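Local coordinates for protein F-93 (Sulfolobus virus 1, PDB 1TBX) that probably acts as a homodimeric winged-helix transcription factor that recognises a palindromic or pseudo-palindromic DNA target, at residues P9-L17 / A46-V56. Numbering follows the deposited sequence.
Sequences PEAIVLAYL and AKKFLIQEGFV
Leu50 meets the flank of helix 9-17 with both of its methyl groups, set between Glu10, Val13 and Leu14. CD1 packs 3.8 Å from Val13 CG1 and also lies against the backbone of Glu10 and Leu14, while CD2 sits 3.8 Å from Glu10 CB. The carbonyl O of Glu10 lies close to both methyls.

Glu10 touches mainly through the start of its chain. Its CB is 3.9 Å from Phe49 CD2, at a slant to the ring, and the chain then bends at chi2 and brings the carboxylate alongside Phe49, the two planes 50° apart. On one face of the same ring lies Glu53 CG, from the turn that follows the helix.

One turn on from Glu10, Leu14 reaches beyond the end of helix 46-52. With CG swung opposite the backbone N (chi1 -160°), it places CD1 3.8 Å from Val56 CG2 and beside Phe55 CB; Leu17 CD2 meets the same Val56 methyl at 3.7 Å. A Schellman motif ends the helix, Gly54 at positive phi as its C-prime residue, with Phe55 N bonded to Leu50 O and Gly54 N to Ile51 O; Val56 N also donates to Leu50 O.

At the other end Ala46 CB fits against Glu10 N, Pro9 CB and Val13 CG2; the CA atoms of Glu10 and Ala46 are the closest pair between the segments, whose helix axes are inclined at 75°. The contact thus joins the domain's first helix to helix 40-52, probably the recognition helix from its place between helix 25-33 and the wing hairpin. Leu69 of strand 64-69 packs on Leu14 and Leu17, Phe76 and Leu80 of helix 71-94 cover Leu14, and Phe6 of the second subunit meets Phe55 edge-to-face.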
loop_
_atom_site.group_PDB
_atom_site.type_symbol
_atom_site.label_atom_id
_atom_site.label_comp_id
_atom_site.label_asym_id
_atom_site.label_seq_id
_atom_site.Cartn_x
_atom_site.Cartn_y
_atom_site.Cartn_z
ATOM N N PRO A 9 -3.687 -7.177 0.680
ATOM C CA PRO A 9 -4.666 -7.603 -0.336
ATOM C C PRO A 9 -5.838 -6.659 -0.553
ATOM O O PRO A 9 -6.235 -6.403 -1.700
ATOM C CB PRO A 9 -5.139 -8.939 0.183
ATOM C CG PRO A 9 -3.884 -9.459 0.847
ATOM C CD PRO A 9 -3.425 -8.234 1.680
ATOM N N GLU A 10 -6.379 -6.135 0.532
ATOM C CA GLU A 10 -7.486 -5.200 0.454
ATOM C C GLU A 10 -7.140 -4.034 -0.473
ATOM O O GLU A 10 -7.976 -3.573 -1.274
ATOM C CB GLU A 10 -7.724 -4.744 1.866
ATOM C CG GLU A 10 -6.933 -5.639 2.819
ATOM C CD GLU A 10 -6.143 -4.844 3.825
ATOM O OE1 GLU A 10 -6.263 -3.623 3.780
ATOM O OE2 GLU A 10 -5.419 -5.409 4.678
ATOM N N ALA A 11 -5.883 -3.576 -0.394
ATOM C CA ALA A 11 -5.411 -2.504 -1.269
ATOM C C ALA A 11 -5.370 -2.937 -2.738
ATOM O O ALA A 11 -5.861 -2.228 -3.611
ATOM C CB ALA A 11 -4.054 -1.981 -0.803
ATOM N N ILE A 12 -4.784 -4.092 -3.029
ATOM C CA ILE A 12 -4.734 -4.537 -4.420
ATOM C C ILE A 12 -6.147 -4.714 -4.999
ATOM O O ILE A 12 -6.457 -4.151 -6.068
ATOM C CB ILE A 12 -3.934 -5.822 -4.544
ATOM C CG1 ILE A 12 -2.529 -5.562 -4.027
ATOM C CG2 ILE A 12 -3.857 -6.252 -5.983
ATOM C CD1 ILE A 12 -1.816 -6.790 -3.572
ATOM N N VAL A 13 -6.986 -5.471 -4.282
ATOM C CA VAL A 13 -8.313 -5.824 -4.715
ATOM C C VAL A 13 -9.057 -4.531 -4.956
ATOM O O VAL A 13 -9.625 -4.326 -6.011
ATOM C CB VAL A 13 -9.007 -6.655 -3.658
ATOM C CG1 VAL A 13 -10.477 -6.847 -4.038
ATOM C CG2 VAL A 13 -8.220 -8.053 -3.394
ATOM N N LEU A 14 -8.979 -3.600 -4.026
ATOM C CA LEU A 14 -9.634 -2.318 -4.228
ATOM C C LEU A 14 -9.194 -1.581 -5.521
ATOM O O LEU A 14 -10.027 -1.114 -6.313
ATOM C CB LEU A 14 -9.419 -1.438 -2.983
ATOM C CG LEU A 14 -10.423 -0.291 -2.857
ATOM C CD1 LEU A 14 -11.820 -0.865 -2.986
ATOM C CD2 LEU A 14 -10.232 0.513 -1.551
ATOM N N ALA A 15 -7.884 -1.473 -5.722
ATOM C CA ALA A 15 -7.313 -0.802 -6.883
ATOM C C ALA A 15 -7.820 -1.449 -8.151
ATOM O O ALA A 15 -8.221 -0.770 -9.081
ATOM C CB ALA A 15 -5.815 -0.900 -6.844
ATOM N N TYR A 16 -7.825 -2.775 -8.181
ATOM C CA TYR A 16 -8.206 -3.489 -9.390
ATOM C C TYR A 16 -9.676 -3.344 -9.752
ATOM O O TYR A 16 -10.060 -3.436 -10.932
ATOM C CB TYR A 16 -7.794 -4.943 -9.275
ATOM C CG TYR A 16 -6.369 -5.070 -9.703
ATOM C CD1 TYR A 16 -5.309 -4.602 -8.890
ATOM C CD2 TYR A 16 -6.060 -5.584 -10.972
ATOM C CE1 TYR A 16 -3.969 -4.695 -9.343
ATOM C CE2 TYR A 16 -4.736 -5.689 -11.429
ATOM C CZ TYR A 16 -3.704 -5.253 -10.626
ATOM O OH TYR A 16 -2.433 -5.373 -11.140
ATOM N N LEU A 17 -10.501 -3.100 -8.743
ATOM C CA LEU A 17 -11.926 -2.960 -8.978
ATOM C C LEU A 17 -12.214 -1.647 -9.731
ATOM O O LEU A 17 -13.158 -1.557 -10.539
ATOM C CB LEU A 17 -12.677 -3.000 -7.654
ATOM C CG LEU A 17 -14.191 -2.955 -7.711
ATOM C CD1 LEU A 17 -14.665 -3.902 -8.788
ATOM C CD2 LEU A 17 -14.743 -3.335 -6.368
ATOM N N ALA A 46 -10.190 -10.361 1.781
ATOM C CA ALA A 46 -10.173 -8.990 1.366
ATOM C C ALA A 46 -11.553 -8.507 0.861
ATOM O O ALA A 46 -11.971 -7.372 1.168
ATOM C CB ALA A 46 -9.065 -8.765 0.311
ATOM N N LYS A 47 -12.273 -9.341 0.102
ATOM C CA LYS A 47 -13.591 -8.901 -0.357
ATOM C C LYS A 47 -14.435 -8.668 0.900
ATOM O O LYS A 47 -15.043 -7.604 1.052
ATOM C CB LYS A 47 -14.233 -9.873 -1.380
ATOM C CG LYS A 47 -15.686 -9.577 -1.812
ATOM C CD LYS A 47 -16.485 -10.906 -1.955
ATOM C CE LYS A 47 -17.558 -11.159 -0.864
ATOM N NZ LYS A 47 -17.876 -12.611 -0.680
ATOM N N LYS A 48 -14.393 -9.621 1.832
ATOM C CA LYS A 48 -15.158 -9.503 3.075
ATOM C C LYS A 48 -14.887 -8.145 3.737
ATOM O O LYS A 48 -15.811 -7.395 4.078
ATOM C CB LYS A 48 -14.810 -10.627 4.038
ATOM C CG LYS A 48 -16.026 -11.230 4.777
ATOM C CD LYS A 48 -15.859 -11.228 6.296
ATOM C CE LYS A 48 -16.268 -12.565 6.933
ATOM N NZ LYS A 48 -15.796 -12.693 8.371
ATOM N N PHE A 49 -13.607 -7.821 3.868
ATOM C CA PHE A 49 -13.217 -6.647 4.606
ATOM C C PHE A 49 -13.732 -5.354 3.920
ATOM O O PHE A 49 -14.369 -4.526 4.556
ATOM C CB PHE A 49 -11.697 -6.674 4.834
ATOM C CG PHE A 49 -11.142 -5.402 5.386
ATOM C CD1 PHE A 49 -11.133 -5.167 6.752
ATOM C CD2 PHE A 49 -10.622 -4.427 4.528
ATOM C CE1 PHE A 49 -10.626 -3.981 7.267
ATOM C CE2 PHE A 49 -10.104 -3.207 5.051
ATOM C CZ PHE A 49 -10.103 -2.994 6.418
ATOM N N LEU A 50 -13.496 -5.210 2.623
ATOM C CA LEU A 50 -13.887 -3.994 1.923
ATOM C C LEU A 50 -15.406 -3.806 1.906
ATOM O O LEU A 50 -15.891 -2.663 1.928
ATOM C CB LEU A 50 -13.339 -4.000 0.514
ATOM C CG LEU A 50 -11.846 -4.311 0.348
ATOM C CD1 LEU A 50 -11.512 -4.692 -1.126
ATOM C CD2 LEU A 50 -11.020 -3.104 0.816
ATOM N N ILE A 51 -16.161 -4.913 1.884
ATOM C CA ILE A 51 -17.601 -4.827 2.041
ATOM C C ILE A 51 -17.904 -4.349 3.450
ATOM O O ILE A 51 -18.720 -3.447 3.627
ATOM C CB ILE A 51 -18.301 -6.183 1.784
ATOM C CG1 ILE A 51 -18.587 -6.379 0.307
ATOM C CG2 ILE A 51 -19.641 -6.246 2.474
ATOM C CD1 ILE A 51 -18.611 -7.819 -0.110
ATOM N N GLN A 52 -17.241 -4.929 4.445
ATOM C CA GLN A 52 -17.557 -4.622 5.837
ATOM C C GLN A 52 -17.210 -3.210 6.213
ATOM O O GLN A 52 -17.896 -2.610 7.032
ATOM C CB GLN A 52 -16.797 -5.512 6.785
ATOM C CG GLN A 52 -17.679 -6.445 7.564
ATOM C CD GLN A 52 -17.089 -7.838 7.585
ATOM O OE1 GLN A 52 -15.864 -7.998 7.704
ATOM N NE2 GLN A 52 -17.933 -8.843 7.440
ATOM N N GLU A 53 -16.121 -2.698 5.638
ATOM C CA GLU A 53 -15.682 -1.332 5.888
ATOM C C GLU A 53 -16.231 -0.329 4.876
ATOM O O GLU A 53 -15.808 0.832 4.848
ATOM C CB GLU A 53 -14.168 -1.246 5.963
ATOM C CG GLU A 53 -13.569 -2.029 7.116
ATOM C CD GLU A 53 -14.116 -1.655 8.483
ATOM O OE1 GLU A 53 -14.158 -0.452 8.823
ATOM O OE2 GLU A 53 -14.484 -2.586 9.226
ATOM N N GLY A 54 -17.166 -0.778 4.044
ATOM C CA GLY A 54 -17.978 0.129 3.256
ATOM C C GLY A 54 -17.326 0.769 2.043
ATOM O O GLY A 54 -17.746 1.864 1.628
ATOM N N PHE A 55 -16.316 0.083 1.491
ATOM C CA PHE A 55 -15.652 0.482 0.263
ATOM C C PHE A 55 -16.231 -0.172 -0.982
ATOM O O PHE A 55 -16.133 0.396 -2.063
ATOM C CB PHE A 55 -14.213 0.088 0.324
ATOM C CG PHE A 55 -13.444 0.780 1.395
ATOM C CD1 PHE A 55 -13.126 0.123 2.574
ATOM C CD2 PHE A 55 -12.994 2.079 1.218
ATOM C CE1 PHE A 55 -12.380 0.734 3.562
ATOM C CE2 PHE A 55 -12.255 2.699 2.222
ATOM C CZ PHE A 55 -11.949 2.009 3.389
ATOM N N VAL A 56 -16.834 -1.356 -0.834
ATOM C CA VAL A 56 -17.287 -2.175 -1.965
ATOM C C VAL A 56 -18.676 -2.708 -1.678
ATOM O O VAL A 56 -19.026 -2.971 -0.517
ATOM C CB VAL A 56 -16.333 -3.374 -2.153
ATOM C CG1 VAL A 56 -16.892 -4.442 -3.073
ATOM C CG2 VAL A 56 -14.967 -2.904 -2.655
#